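Local coordinates for ferric-siderophore receptor protein (Streptomyces coelicolor, PDB 2X4L) that probably binds a ferric siderophore outside the cell and delivers it for uptake, as a member of the bacterial solute-binding protein 8 family, at residues D183-R188 with K306-L311; R200-S205 with D209-S214; V230-P235 with D312-A317. All blocks are in the same frame, centred on the assembly; numbering follows the deposited sequence.

Interaction 1: D183-R188 with K306-L311; sequences DKAAAR and KCTPLL
A185 and L311 make the central touch between two nearly parallel helices. The methyl CB of A185 lies 3.6 Å from CB of L311. The segments belong to helix 173-195 and helix 304-320. Their local axes approach to 8.5 Å and cross at 16°. Helix 173-195, which leads into strand 200-206, packs here on the second lobe with helix 304-320, near the C-terminus.

A185 carries a second touch. T308 CG2 comes to 3.9 Å from A185 CB. This methyl is anti to the backbone N of T308. The same torsion (chi1 -61°) sets OG1 beside that N, and OG1 bonds back to the carbonyl O of Y304, one turn earlier. T308 therefore offers carbon to the neighbouring helix and spends its hydroxyl on its own.

L311 reaches further along helix 173-195. Its CD1 rests against the backbone of A186, 3.6 Å from A186 N, and lies 4.0 Å from A186 CB. The two small alanine side chains let the leucine come close to the helix backbone. The contact across the two segments is apolar.

The next shell closes round the leucine. F182 and L189 of helix 173-195 touch L311, and so do Y224 and F225 of helix 220-227. R188, one turn after A185, forms salt bridges with D312 and E319.

Helix 304-320 is kinked at 309 and 310. P309 has no N-H to give, and L310 N makes only a weak bond, 3.0 Å, to C307 O, three residues back. L311 N also bonds C307 O weakly, at 3.3 Å.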
# COMPACT_ATOMS: atom_id res chain seq x y z
N ASP A 183 7.37 13.04 -9.32
CA ASP A 183 6.90 14.42 -9.23
C ASP A 183 6.14 14.78 -10.49
O ASP A 183 5.13 15.55 -10.43
CB ASP A 183 8.10 15.35 -9.06
CG ASP A 183 8.73 15.28 -7.64
OD1 ASP A 183 8.14 14.72 -6.73
OD2 ASP A 183 9.87 15.80 -7.52
N LYS A 184 6.59 14.25 -11.65
CA LYS A 184 5.92 14.48 -12.93
C LYS A 184 4.50 13.88 -12.90
O LYS A 184 3.53 14.53 -13.39
CB LYS A 184 6.80 13.98 -14.09
CG LYS A 184 6.11 14.19 -15.40
CD LYS A 184 7.06 13.77 -16.52
CE LYS A 184 6.47 14.01 -17.92
NZ LYS A 184 7.59 13.77 -18.97
N ALA A 185 4.37 12.67 -12.37
CA ALA A 185 3.07 12.02 -12.35
C ALA A 185 2.17 12.72 -11.36
O ALA A 185 0.95 12.75 -11.59
CB ALA A 185 3.23 10.54 -11.93
N ALA A 186 2.69 13.25 -10.25
CA ALA A 186 1.84 14.00 -9.34
C ALA A 186 1.32 15.28 -10.03
O ALA A 186 0.17 15.69 -9.87
CB ALA A 186 2.61 14.40 -8.02
N ALA A 187 2.22 16.00 -10.76
CA ALA A 187 1.71 17.17 -11.50
C ALA A 187 0.69 16.74 -12.57
O ALA A 187 -0.26 17.50 -12.82
CB ALA A 187 2.87 17.90 -12.14
N ARG A 188 0.90 15.58 -13.19
CA ARG A 188 -0.05 15.11 -14.18
C ARG A 188 -1.41 14.86 -13.51
O ARG A 188 -2.45 15.30 -14.06
CB ARG A 188 0.46 13.78 -14.76
CG ARG A 188 -0.53 13.15 -15.78
CD ARG A 188 -0.09 11.69 -16.16
NE ARG A 188 -1.12 11.17 -17.05
CZ ARG A 188 -1.01 9.95 -17.56
NH1 ARG A 188 0.08 9.22 -17.25
NH2 ARG A 188 -1.91 9.47 -18.44
N LYS A 306 7.44 2.49 -7.38
CA LYS A 306 6.13 1.83 -7.31
C LYS A 306 4.94 2.68 -7.01
O LYS A 306 3.78 2.26 -7.17
CB LYS A 306 6.19 0.69 -6.28
CG LYS A 306 7.14 -0.43 -6.63
CD LYS A 306 6.71 -1.18 -7.86
CE LYS A 306 7.77 -2.24 -8.28
NZ LYS A 306 9.11 -1.57 -8.64
N CYS A 307 5.18 3.92 -6.62
CA CYS A 307 4.03 4.85 -6.43
C CYS A 307 3.73 5.71 -7.65
O CYS A 307 2.66 6.26 -7.80
CB CYS A 307 4.33 5.80 -5.24
SG CYS A 307 4.08 4.82 -3.65
N THR A 308 4.72 5.90 -8.52
CA THR A 308 4.53 6.63 -9.78
C THR A 308 3.37 6.07 -10.57
O THR A 308 2.46 6.82 -11.03
CB THR A 308 5.81 6.74 -10.61
OG1 THR A 308 6.76 7.45 -9.83
CG2 THR A 308 5.65 7.52 -11.96
N PRO A 309 3.22 4.71 -10.70
CA PRO A 309 2.10 4.20 -11.49
C PRO A 309 0.75 4.49 -10.82
O PRO A 309 -0.29 4.55 -11.46
CB PRO A 309 2.40 2.69 -11.64
CG PRO A 309 3.83 2.59 -11.47
CD PRO A 309 4.28 3.68 -10.53
N LEU A 310 0.74 4.61 -9.50
CA LEU A 310 -0.52 4.85 -8.85
C LEU A 310 -1.05 6.24 -9.30
O LEU A 310 -2.27 6.39 -9.56
CB LEU A 310 -0.38 4.85 -7.31
CG LEU A 310 0.27 3.64 -6.67
CD1 LEU A 310 0.30 3.79 -5.16
CD2 LEU A 310 -0.47 2.32 -7.13
N LEU A 311 -0.11 7.22 -9.39
CA LEU A 311 -0.50 8.54 -9.89
C LEU A 311 -0.85 8.54 -11.38
O LEU A 311 -1.91 9.04 -11.78
CB LEU A 311 0.63 9.56 -9.59
CG LEU A 311 0.94 9.77 -8.14
CD1 LEU A 311 2.29 10.40 -8.05
CD2 LEU A 311 -0.13 10.64 -7.53

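Interaction 2: R200-S205 with D209-S214; sequences RVLAGS and DLFYVS
L202, F211 and V213 pack on one face of a two-stranded antiparallel pair. The F211 ring turns its edge to L202, with CE2 4.0 Å from L202 CD2. L202 and V213 cross at about a right angle, CG to CG1 4.0 Å. A chi1 of -177° brings the F211 ring back toward 200-205. One ring face then lies under the carbonyl O of S205. F211 CZ is 4.0 Å from G204 CA; the ring packs on the side of the glycine where no side chain intervenes.

A203, S205, Y212 and S214 point to the other face. There Y212 CD2 lies 3.5 Å from S205 O. S205 OG bonds D266 on strand 262-266.

The backbones pair around S205 and Y212. Y212 N gives S205 O a nearly straight bond (2.8 Å, 176°). The return bond, S205 N to Y212 O, is more bent, at 136°. S214 N bonds A203 O. A water bridges the same pair of residues, accepting from A203 N and donating to S214 O.

The arrangement is a beta hairpin, 200-206 with 210-214, within the mixed sheet of the second lobe.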
# COMPACT_ATOMS: atom_id res chain seq x y z
N ARG A 200 -16.10 11.84 -10.63
CA ARG A 200 -16.21 11.37 -9.21
C ARG A 200 -15.56 10.00 -9.11
O ARG A 200 -15.92 9.08 -9.86
CB ARG A 200 -17.68 11.20 -8.83
CG ARG A 200 -18.38 12.51 -8.89
CD ARG A 200 -19.91 12.41 -9.05
NE ARG A 200 -20.27 11.87 -10.33
CZ ARG A 200 -21.52 11.69 -10.77
NH1 ARG A 200 -22.57 12.04 -10.07
NH2 ARG A 200 -21.68 11.17 -11.97
N VAL A 201 -14.55 9.88 -8.27
CA VAL A 201 -13.82 8.62 -8.04
C VAL A 201 -14.26 7.91 -6.78
O VAL A 201 -14.31 8.57 -5.72
CB VAL A 201 -12.32 8.97 -7.92
CG1 VAL A 201 -11.54 7.61 -7.75
CG2 VAL A 201 -11.89 9.69 -9.24
N LEU A 202 -14.56 6.60 -6.89
CA LEU A 202 -14.98 5.81 -5.78
C LEU A 202 -13.92 4.81 -5.50
O LEU A 202 -13.45 4.08 -6.42
CB LEU A 202 -16.30 5.13 -6.07
CG LEU A 202 -16.82 4.38 -4.82
CD1 LEU A 202 -18.31 4.36 -4.82
CD2 LEU A 202 -16.28 2.97 -4.82
N ALA A 203 -13.44 4.74 -4.26
CA ALA A 203 -12.42 3.74 -3.81
C ALA A 203 -13.15 2.57 -3.16
O ALA A 203 -13.76 2.74 -2.10
CB ALA A 203 -11.50 4.39 -2.83
N GLY A 204 -13.03 1.40 -3.78
CA GLY A 204 -13.73 0.22 -3.25
C GLY A 204 -12.81 -0.98 -3.02
O GLY A 204 -11.66 -0.99 -3.50
N SER A 205 -13.36 -1.93 -2.28
CA SER A 205 -12.65 -3.20 -2.07
C SER A 205 -13.72 -4.27 -1.98
O SER A 205 -14.69 -4.12 -1.25
CB SER A 205 -11.86 -3.07 -0.75
OG SER A 205 -11.14 -4.29 -0.51
N ASP A 209 -19.02 -11.02 1.35
CA ASP A 209 -20.23 -10.43 1.94
C ASP A 209 -20.47 -8.98 1.76
O ASP A 209 -21.63 -8.54 1.80
CB ASP A 209 -20.42 -10.84 3.38
CG ASP A 209 -20.60 -12.34 3.51
OD1 ASP A 209 -21.57 -12.91 2.91
OD2 ASP A 209 -19.70 -12.94 4.16
N LEU A 210 -19.39 -8.23 1.45
CA LEU A 210 -19.50 -6.82 1.54
C LEU A 210 -18.60 -6.21 0.52
O LEU A 210 -17.50 -6.72 0.22
CB LEU A 210 -19.01 -6.36 2.94
CG LEU A 210 -19.96 -6.80 4.08
CD1 LEU A 210 -19.32 -6.70 5.42
CD2 LEU A 210 -21.31 -6.01 4.01
N PHE A 211 -19.10 -5.11 0.06
CA PHE A 211 -18.26 -4.19 -0.74
C PHE A 211 -17.93 -3.02 0.15
O PHE A 211 -18.82 -2.35 0.72
CB PHE A 211 -19.08 -3.73 -1.89
CG PHE A 211 -18.34 -2.83 -2.87
CD1 PHE A 211 -17.68 -3.38 -3.98
CD2 PHE A 211 -18.35 -1.48 -2.70
CE1 PHE A 211 -17.06 -2.52 -4.89
CE2 PHE A 211 -17.69 -0.61 -3.63
CZ PHE A 211 -17.12 -1.18 -4.75
N TYR A 212 -16.64 -2.74 0.28
CA TYR A 212 -16.24 -1.64 1.22
C TYR A 212 -15.92 -0.36 0.44
O TYR A 212 -15.09 -0.42 -0.47
CB TYR A 212 -15.01 -2.09 1.97
CG TYR A 212 -15.15 -3.41 2.67
CD1 TYR A 212 -15.94 -3.45 3.75
CD2 TYR A 212 -14.53 -4.56 2.21
CE1 TYR A 212 -16.15 -4.64 4.46
CE2 TYR A 212 -14.67 -5.77 2.91
CZ TYR A 212 -15.52 -5.75 4.02
OH TYR A 212 -15.72 -6.92 4.72
N VAL A 213 -16.53 0.74 0.84
CA VAL A 213 -16.26 2.06 0.18
C VAL A 213 -15.38 2.81 1.14
O VAL A 213 -15.76 3.15 2.25
CB VAL A 213 -17.52 2.87 -0.11
CG1 VAL A 213 -17.11 4.09 -0.87
CG2 VAL A 213 -18.49 2.07 -1.00
N SER A 214 -14.18 3.13 0.70
CA SER A 214 -13.27 3.92 1.55
C SER A 214 -13.55 5.39 1.38
O SER A 214 -13.79 5.91 0.27
CB SER A 214 -11.78 3.69 1.12
OG SER A 214 -11.36 2.40 1.53
O HOH W 1 -14.54 6.58 -2.28

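Interaction 3: V230-P235 with D312-A317; sequences VNFVEP and DNLAEA
The F232 ring and the L314 side chain meet obliquely. F232 CZ is 4.5 Å from L314 CD2, and the methyl approaches neither squarely over the ring nor in its plane. V230, two residues before F232, covers part of the ring from the same side. Its CG1 lies 3.3 Å from F232 CE1, above the ring and offset toward the rim. Around the rest of F232 are L222 and F225 of helix 220-227, T216 and V201.

L314 CD2 serves two partners. Besides F232, it meets V230 CG2 at 4.3 Å. The two methyls of V230 are thus divided, CG1 to the phenyl ring and CG2 to the leucine. The V230 side chain heads toward the helix. L314 answers it: with chi1 at 180° the leucine stretches away from helix 304-320. Its other methyl, CD1, is 4.3 Å from V201 CG1, so L314 also reaches strand 200-206.

All three residues are buried, and the contact is wholly apolar. It is loose: the carbon distances are long, and the nearest pair of CA atoms, V230 and A315, is 9.2 Å apart. Side-chain length bridges this gap. L189 of helix 173-195 also touches V230, and F225 touches L314.

Several polar side chains of 230-235 have partners elsewhere. N231 ND2 bonds P197 O. E234 OE2 takes K226 and T216.

Within 230-235, the short weakly bonded strand 231-232 runs parallel to 200-206. Helix 304-320 packs beside it and meets it through L314. This is the helix-against-sheet packing of an alpha/beta lobe, as in the Rossmann-like lobes of periplasmic-binding-type proteins.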
# COMPACT_ATOMS: atom_id res chain seq x y z
N VAL A 230 -8.29 15.53 -6.66
CA VAL A 230 -9.22 14.48 -7.15
C VAL A 230 -10.55 14.58 -6.40
O VAL A 230 -10.52 14.81 -5.18
CB VAL A 230 -8.62 13.10 -7.03
CG1 VAL A 230 -9.62 12.01 -7.45
CG2 VAL A 230 -7.44 12.99 -7.97
N ASN A 231 -11.64 14.43 -7.13
CA ASN A 231 -13.01 14.50 -6.57
C ASN A 231 -13.39 13.07 -6.17
O ASN A 231 -13.73 12.24 -7.03
CB ASN A 231 -13.92 15.03 -7.69
CG ASN A 231 -15.36 15.15 -7.29
OD1 ASN A 231 -15.72 14.72 -6.19
ND2 ASN A 231 -16.22 15.60 -8.24
N PHE A 232 -13.30 12.79 -4.90
CA PHE A 232 -13.73 11.48 -4.38
C PHE A 232 -15.12 11.46 -3.85
O PHE A 232 -15.59 12.44 -3.19
CB PHE A 232 -12.82 10.99 -3.24
CG PHE A 232 -11.50 10.45 -3.74
CD1 PHE A 232 -10.45 11.30 -3.87
CD2 PHE A 232 -11.37 9.12 -4.14
CE1 PHE A 232 -9.22 10.79 -4.37
CE2 PHE A 232 -10.16 8.60 -4.63
CZ PHE A 232 -9.11 9.48 -4.78
N VAL A 233 -15.77 10.31 -4.06
CA VAL A 233 -16.95 9.93 -3.25
C VAL A 233 -16.48 9.77 -1.81
O VAL A 233 -15.47 9.11 -1.54
CB VAL A 233 -17.52 8.57 -3.74
CG1 VAL A 233 -18.62 8.08 -2.77
CG2 VAL A 233 -18.08 8.78 -5.09
N GLU A 234 -17.19 10.41 -0.89
CA GLU A 234 -16.81 10.37 0.50
C GLU A 234 -18.03 9.95 1.29
O GLU A 234 -18.93 10.78 1.62
CB GLU A 234 -16.45 11.81 0.95
CG GLU A 234 -15.19 12.41 0.36
CD GLU A 234 -13.87 11.91 0.95
OE1 GLU A 234 -13.90 10.93 1.69
OE2 GLU A 234 -12.83 12.51 0.58
N PRO A 235 -18.04 8.70 1.73
CA PRO A 235 -19.06 8.30 2.72
C PRO A 235 -18.98 9.20 3.95
O PRO A 235 -17.93 9.65 4.32
CB PRO A 235 -18.63 6.85 3.10
CG PRO A 235 -17.87 6.36 1.85
CD PRO A 235 -17.10 7.60 1.41
N ASP A 312 0.03 7.91 -12.20
CA ASP A 312 -0.25 7.84 -13.66
C ASP A 312 -1.56 7.12 -13.91
O ASP A 312 -2.30 7.53 -14.82
CB ASP A 312 0.91 7.12 -14.41
CG ASP A 312 2.07 8.01 -14.68
OD1 ASP A 312 1.91 9.25 -14.91
OD2 ASP A 312 3.22 7.47 -14.72
N ASN A 313 -1.81 6.00 -13.21
CA ASN A 313 -3.00 5.21 -13.60
C ASN A 313 -4.27 6.01 -13.30
O ASN A 313 -5.24 6.00 -14.07
CB ASN A 313 -3.09 3.89 -12.82
CG ASN A 313 -2.07 2.91 -13.26
OD1 ASN A 313 -1.42 3.05 -14.33
ND2 ASN A 313 -1.89 1.92 -12.38
N LEU A 314 -4.29 6.67 -12.16
CA LEU A 314 -5.46 7.46 -11.78
C LEU A 314 -5.61 8.72 -12.66
O LEU A 314 -6.72 9.04 -13.10
CB LEU A 314 -5.39 7.83 -10.26
CG LEU A 314 -6.60 8.66 -9.79
CD1 LEU A 314 -7.96 7.96 -10.02
CD2 LEU A 314 -6.47 8.85 -8.31
N ALA A 315 -4.46 9.40 -12.92
CA ALA A 315 -4.54 10.46 -13.91
C ALA A 315 -5.12 10.02 -15.28
O ALA A 315 -5.99 10.69 -15.82
CB ALA A 315 -3.17 11.12 -14.14
N GLU A 316 -4.61 8.91 -15.80
CA GLU A 316 -5.09 8.39 -17.08
C GLU A 316 -6.60 8.13 -17.03
O GLU A 316 -7.32 8.45 -17.98
CB GLU A 316 -4.32 7.11 -17.42
CG GLU A 316 -4.77 6.47 -18.73
CD GLU A 316 -4.02 5.21 -19.00
OE1 GLU A 316 -3.90 4.30 -18.17
OE2 GLU A 316 -3.46 5.14 -20.09
N ALA A 317 -7.09 7.52 -15.95
CA ALA A 317 -8.46 7.19 -15.87
C ALA A 317 -9.31 8.48 -15.87
O ALA A 317 -10.28 8.60 -16.60
CB ALA A 317 -8.74 6.36 -14.57

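Interactions 1 and 3 use successive turns of helix 304-320, with centres 13 Å apart. Both are buried and apolar, but one joins helix to helix and the other joins helix to sheet. R188 NH1 meets D312 OD1 at 3.0 Å, so a salt bridge joins the two contacts. Interaction 2 is partly buried and combines backbone hydrogen bonds with side-chain packing. It shares a sheet with interaction 3: the backbone of V201 probably hydrogen-bonds to N231 and V233. Interactions 1 and 2 do not touch, though helix 173-195 is followed in the chain by strand 200-206. Interaction 3 thus lies between the helical layer and the hairpin.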